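Local coordinates for protein LbpB B-lobe (Moraxella bovis, PDB 3UAQ) that probably captures host lactoferrin at the bacterial surface, as a lipoprotein of the transferrin-binding protein B family, to assist iron acquisition, at residues G109-Q113 with W125-G129; E223-Q228 with T255-A261. All coordinates share one frame; numbering follows the deposited sequence.

In the fold
Both contacts bring two backbone stretches of one chain side by side, yet the chemistry follows the place in the fold. Contact 1 lies in the handle region and pairs strand 112-113 with strand 121-128 in a short hairpin; every touching residue of 125-129 except G129 is buried, and aromatic rings and an isoleucine pair flank two backbone bonds. Contact 2 belongs to the barrel region and sets a loop, 223-228, against the end of strand 248-257 and the chain beyond it. It is buried at E223, V225 and T255 but exposed around F226, with one backbone bond. Their centres lie about 22 Å apart, and the two share no strand.

Contact 1 of 2, residues G109-Q113 with W125-G129; sequences GKIYQ and WIFTG
F127 carries CG between its backbone N and carbonyl carbon (chi1 74°), while Y112 holds CG anti to its carbonyl carbon (chi1 -57°); the two side chains leave the same face of the sheet as cross-strand partners, and these settings turn their rings until they lie side by side. Their planes are inclined by only 24°, but the rings are slid apart with centroids 5.5 Å from each other, so overlap is slight; the closer touch is Y112 CB against F127 CE2, at 3.6 Å. Beside them the W125 ring reaches across toward the partner strand. Its CZ3 lies near the backbone N of Q113, and Y112 O sits in the ring plane at the edge. This is a beta hairpin of the handle region, in which strand 112-113 runs antiparallel to strand 121-128. Y112 and F127 form its hydrogen-bonded pair: Y112 N reaches F127 O at 3.0 Å, and F127 N reaches Y112 O at 2.8 Å. Q113 and I126 follow as a non-hydrogen-bonded pair, their CA atoms 4.0 Å apart. Next to this pair I111 CG2 packs on I126 CG1 at 3.7 Å, and I126 also touches T99 of helix 95-105. Toward the other end, the methyl CG2 of T128 lies beside K110 O and G109 C. The aromatic face is continued by F221, whose ring stacks with that of F127 and also meets that of W125, and by P231, which touches Y112, W125 and F127.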
# COMPACT_ATOMS: atom_id res chain seq x y z
N GLY A 109 -7.96 -0.59 -16.00
CA GLY A 109 -7.69 0.69 -15.37
C GLY A 109 -6.81 0.54 -14.15
O GLY A 109 -7.05 -0.34 -13.32
N LYS A 110 -5.80 1.39 -14.05
CA LYS A 110 -4.91 1.41 -12.89
C LYS A 110 -5.64 1.99 -11.69
O LYS A 110 -6.25 3.06 -11.78
CB LYS A 110 -3.64 2.21 -13.19
CG LYS A 110 -2.77 2.55 -11.97
CD LYS A 110 -1.73 1.46 -11.65
CE LYS A 110 -0.69 1.95 -10.63
NZ LYS A 110 -0.85 1.36 -9.25
N ILE A 111 -5.58 1.27 -10.57
CA ILE A 111 -6.29 1.67 -9.35
C ILE A 111 -5.36 2.31 -8.31
O ILE A 111 -4.35 1.73 -7.93
CB ILE A 111 -7.00 0.46 -8.70
CG1 ILE A 111 -8.21 0.05 -9.55
CG2 ILE A 111 -7.43 0.79 -7.29
CD1 ILE A 111 -8.58 -1.41 -9.45
N TYR A 112 -5.72 3.52 -7.87
CA TYR A 112 -4.97 4.19 -6.82
C TYR A 112 -5.77 4.18 -5.52
O TYR A 112 -6.99 4.36 -5.51
CB TYR A 112 -4.64 5.63 -7.22
CG TYR A 112 -3.86 5.73 -8.50
CD1 TYR A 112 -2.47 5.78 -8.49
CD2 TYR A 112 -4.51 5.79 -9.73
CE1 TYR A 112 -1.75 5.87 -9.68
CE2 TYR A 112 -3.79 5.88 -10.92
CZ TYR A 112 -2.41 5.92 -10.89
OH TYR A 112 -1.70 6.01 -12.07
N GLN A 113 -5.06 3.99 -4.41
CA GLN A 113 -5.71 3.88 -3.12
C GLN A 113 -4.80 4.34 -2.00
O GLN A 113 -3.58 4.42 -2.17
CB GLN A 113 -6.14 2.43 -2.88
CG GLN A 113 -5.04 1.41 -3.20
CD GLN A 113 -5.48 -0.02 -2.96
OE1 GLN A 113 -5.89 -0.38 -1.85
NE2 GLN A 113 -5.40 -0.85 -4.00
N TRP A 125 -9.29 6.69 0.43
CA TRP A 125 -9.98 6.64 -0.84
C TRP A 125 -9.45 5.53 -1.72
O TRP A 125 -8.49 4.85 -1.38
CB TRP A 125 -9.84 7.99 -1.56
CG TRP A 125 -8.46 8.57 -1.48
CD1 TRP A 125 -8.03 9.55 -0.63
CD2 TRP A 125 -7.33 8.21 -2.28
NE1 TRP A 125 -6.70 9.83 -0.86
CE2 TRP A 125 -6.24 9.01 -1.86
CE3 TRP A 125 -7.12 7.28 -3.31
CZ2 TRP A 125 -4.98 8.92 -2.44
CZ3 TRP A 125 -5.87 7.19 -3.88
CH2 TRP A 125 -4.81 8.01 -3.44
N ILE A 126 -10.10 5.36 -2.87
CA ILE A 126 -9.65 4.42 -3.88
C ILE A 126 -10.39 4.74 -5.16
O ILE A 126 -11.62 4.85 -5.15
CB ILE A 126 -9.95 2.98 -3.45
CG1 ILE A 126 -9.73 2.00 -4.61
CG2 ILE A 126 -11.37 2.87 -2.91
CD1 ILE A 126 -9.74 0.55 -4.18
N PHE A 127 -9.66 4.90 -6.26
CA PHE A 127 -10.27 5.35 -7.52
C PHE A 127 -9.54 4.91 -8.79
O PHE A 127 -8.35 4.55 -8.75
CB PHE A 127 -10.37 6.88 -7.54
CG PHE A 127 -9.05 7.56 -7.75
CD1 PHE A 127 -8.66 7.97 -9.02
CD2 PHE A 127 -8.18 7.79 -6.69
CE1 PHE A 127 -7.43 8.60 -9.23
CE2 PHE A 127 -6.96 8.42 -6.89
CZ PHE A 127 -6.58 8.82 -8.16
N THR A 128 -10.26 4.92 -9.91
CA THR A 128 -9.66 4.82 -11.23
C THR A 128 -10.13 6.03 -12.00
O THR A 128 -11.20 6.59 -11.71
CB THR A 128 -10.13 3.58 -12.01
OG1 THR A 128 -10.67 2.61 -11.11
CG2 THR A 128 -8.97 2.98 -12.79
N GLY A 129 -9.35 6.44 -13.00
CA GLY A 129 -9.48 7.77 -13.55
C GLY A 129 -8.42 8.54 -12.79
O GLY A 129 -7.27 8.09 -12.68

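Contact 2 of 2, residues E223-Q228 with T255-A261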
# COMPACT_ATOMS: atom_id res chain seq x y z
N GLU A 223 -5.63 18.02 -3.66
CA GLU A 223 -5.19 19.29 -3.10
C GLU A 223 -3.68 19.42 -3.26
O GLU A 223 -2.92 18.52 -2.88
CB GLU A 223 -5.63 19.44 -1.65
CG GLU A 223 -5.71 20.89 -1.21
CD GLU A 223 -6.52 21.09 0.06
OE1 GLU A 223 -6.90 20.08 0.70
OE2 GLU A 223 -6.79 22.26 0.40
N GLN A 224 -3.25 20.54 -3.83
CA GLN A 224 -1.88 20.67 -4.32
C GLN A 224 -0.84 21.11 -3.28
O GLN A 224 -0.95 22.16 -2.65
CB GLN A 224 -1.85 21.64 -5.51
CG GLN A 224 -2.80 21.27 -6.64
CD GLN A 224 -2.65 22.17 -7.85
OE1 GLN A 224 -2.43 23.39 -7.72
NE2 GLN A 224 -2.75 21.58 -9.04
N VAL A 225 0.17 20.27 -3.11
CA VAL A 225 1.40 20.67 -2.44
C VAL A 225 2.50 20.53 -3.47
O VAL A 225 2.38 19.76 -4.43
CB VAL A 225 1.71 19.80 -1.21
CG1 VAL A 225 2.74 20.49 -0.32
CG2 VAL A 225 0.45 19.52 -0.43
N PHE A 226 3.59 21.27 -3.28
CA PHE A 226 4.63 21.34 -4.29
C PHE A 226 5.44 20.06 -4.48
O PHE A 226 5.82 19.39 -3.52
CB PHE A 226 5.60 22.48 -3.97
CG PHE A 226 6.74 22.57 -4.93
CD1 PHE A 226 6.59 23.24 -6.14
CD2 PHE A 226 7.95 21.95 -4.65
CE1 PHE A 226 7.64 23.30 -7.05
CE2 PHE A 226 9.01 22.02 -5.55
CZ PHE A 226 8.85 22.70 -6.75
N GLY A 227 5.71 19.73 -5.74
CA GLY A 227 6.60 18.62 -6.05
C GLY A 227 6.00 17.25 -5.75
O GLY A 227 6.69 16.23 -5.82
N GLN A 228 4.71 17.23 -5.41
CA GLN A 228 3.96 15.99 -5.34
C GLN A 228 3.02 15.97 -6.53
O GLN A 228 2.51 17.01 -6.95
CB GLN A 228 3.14 15.92 -4.05
CG GLN A 228 3.92 16.11 -2.77
CD GLN A 228 3.10 15.73 -1.55
OE1 GLN A 228 2.50 14.66 -1.50
NE2 GLN A 228 3.05 16.62 -0.56
N THR A 255 -4.45 21.08 7.06
CA THR A 255 -3.90 20.76 5.75
C THR A 255 -2.52 21.37 5.59
O THR A 255 -2.29 22.54 5.94
CB THR A 255 -4.80 21.27 4.61
OG1 THR A 255 -6.12 20.74 4.77
CG2 THR A 255 -4.23 20.85 3.25
N LYS A 256 -1.59 20.56 5.08
CA LYS A 256 -0.27 21.05 4.73
C LYS A 256 -0.31 21.82 3.41
O LYS A 256 -0.66 21.26 2.37
CB LYS A 256 0.74 19.90 4.63
CG LYS A 256 1.81 20.12 3.57
CD LYS A 256 3.00 19.18 3.77
CE LYS A 256 2.57 17.74 3.95
NZ LYS A 256 3.61 16.79 3.47
N GLN A 257 0.01 23.11 3.48
CA GLN A 257 0.29 23.92 2.30
C GLN A 257 1.80 24.11 2.19
O GLN A 257 2.49 24.26 3.20
CB GLN A 257 -0.38 25.29 2.41
CG GLN A 257 -1.59 25.34 3.31
CD GLN A 257 -2.85 25.73 2.56
OE1 GLN A 257 -3.87 25.05 2.65
NE2 GLN A 257 -2.78 26.81 1.79
N LYS A 258 2.30 24.08 0.96
CA LYS A 258 3.67 24.46 0.66
C LYS A 258 3.69 24.85 -0.81
O LYS A 258 3.45 24.02 -1.69
CB LYS A 258 4.63 23.30 0.92
CG LYS A 258 6.02 23.50 0.31
CD LYS A 258 6.81 22.19 0.26
CE LYS A 258 8.14 22.35 -0.46
NZ LYS A 258 9.16 23.11 0.32
N ALA A 259 3.96 26.12 -1.07
CA ALA A 259 3.76 26.68 -2.41
C ALA A 259 4.83 26.29 -3.42
O ALA A 259 4.53 25.70 -4.46
CB ALA A 259 3.64 28.19 -2.33
N ILE A 260 6.08 26.66 -3.14
CA ILE A 260 7.19 26.32 -4.02
C ILE A 260 8.26 25.53 -3.29
O ILE A 260 8.11 25.21 -2.11
CB ILE A 260 7.81 27.58 -4.64
CG1 ILE A 260 8.38 28.48 -3.55
CG2 ILE A 260 6.77 28.32 -5.48
CD1 ILE A 260 8.95 29.78 -4.09
N ALA A 261 9.35 25.24 -3.99
CA ALA A 261 10.43 24.44 -3.42
C ALA A 261 11.01 25.05 -2.14
O ALA A 261 11.22 24.35 -1.15
CB ALA A 261 11.53 24.21 -4.46
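A type II beta turn, V225 to Q228, lies in the long loop between strands 170-184 and 236-243 and leans on the chain where strand 248-257 runs out of the barrel. F226, at the second position of the turn, makes the main contact. Its CG stands anti to the backbone N (chi1 177°), which lays the ring along the backbone of I260 and A261. Over one face of the F226 ring, A261 N lies 3.5 Å above the plane, near its centre, whereas I260 C is offset toward the rim. I260 CA adds a CH-pi contact, 4.2 Å from the ring centroid, and the A261 methyl CB touches F226 CE2 at 3.5 Å. The same residue supplies the backbone link, F226 N to K258 O at 3.2 Å, a bent bond with an angle of 138° at the hydrogen. V225 spreads its two methyls over the partner chain: CG1 meets K258 CB at 3.6 Å, the side chains crossing at about a right angle, and CG2 rests against K256 O. K258, curled at its last torsion, brings NZ within 2.8 Å of A261 O and also to S263 O, so the ammonium ties together the bend that lies under F226. Farther inward, E223 meets the T255 methyl CG2 with its carboxylate, OE1 at 3.8 Å. That carboxylate is held by a salt bridge to R270 of strand 266-278 and a hydrogen bond to H236 of strand 236-243, while E223 touches F179 and T255 touches W177, both of strand 170-184.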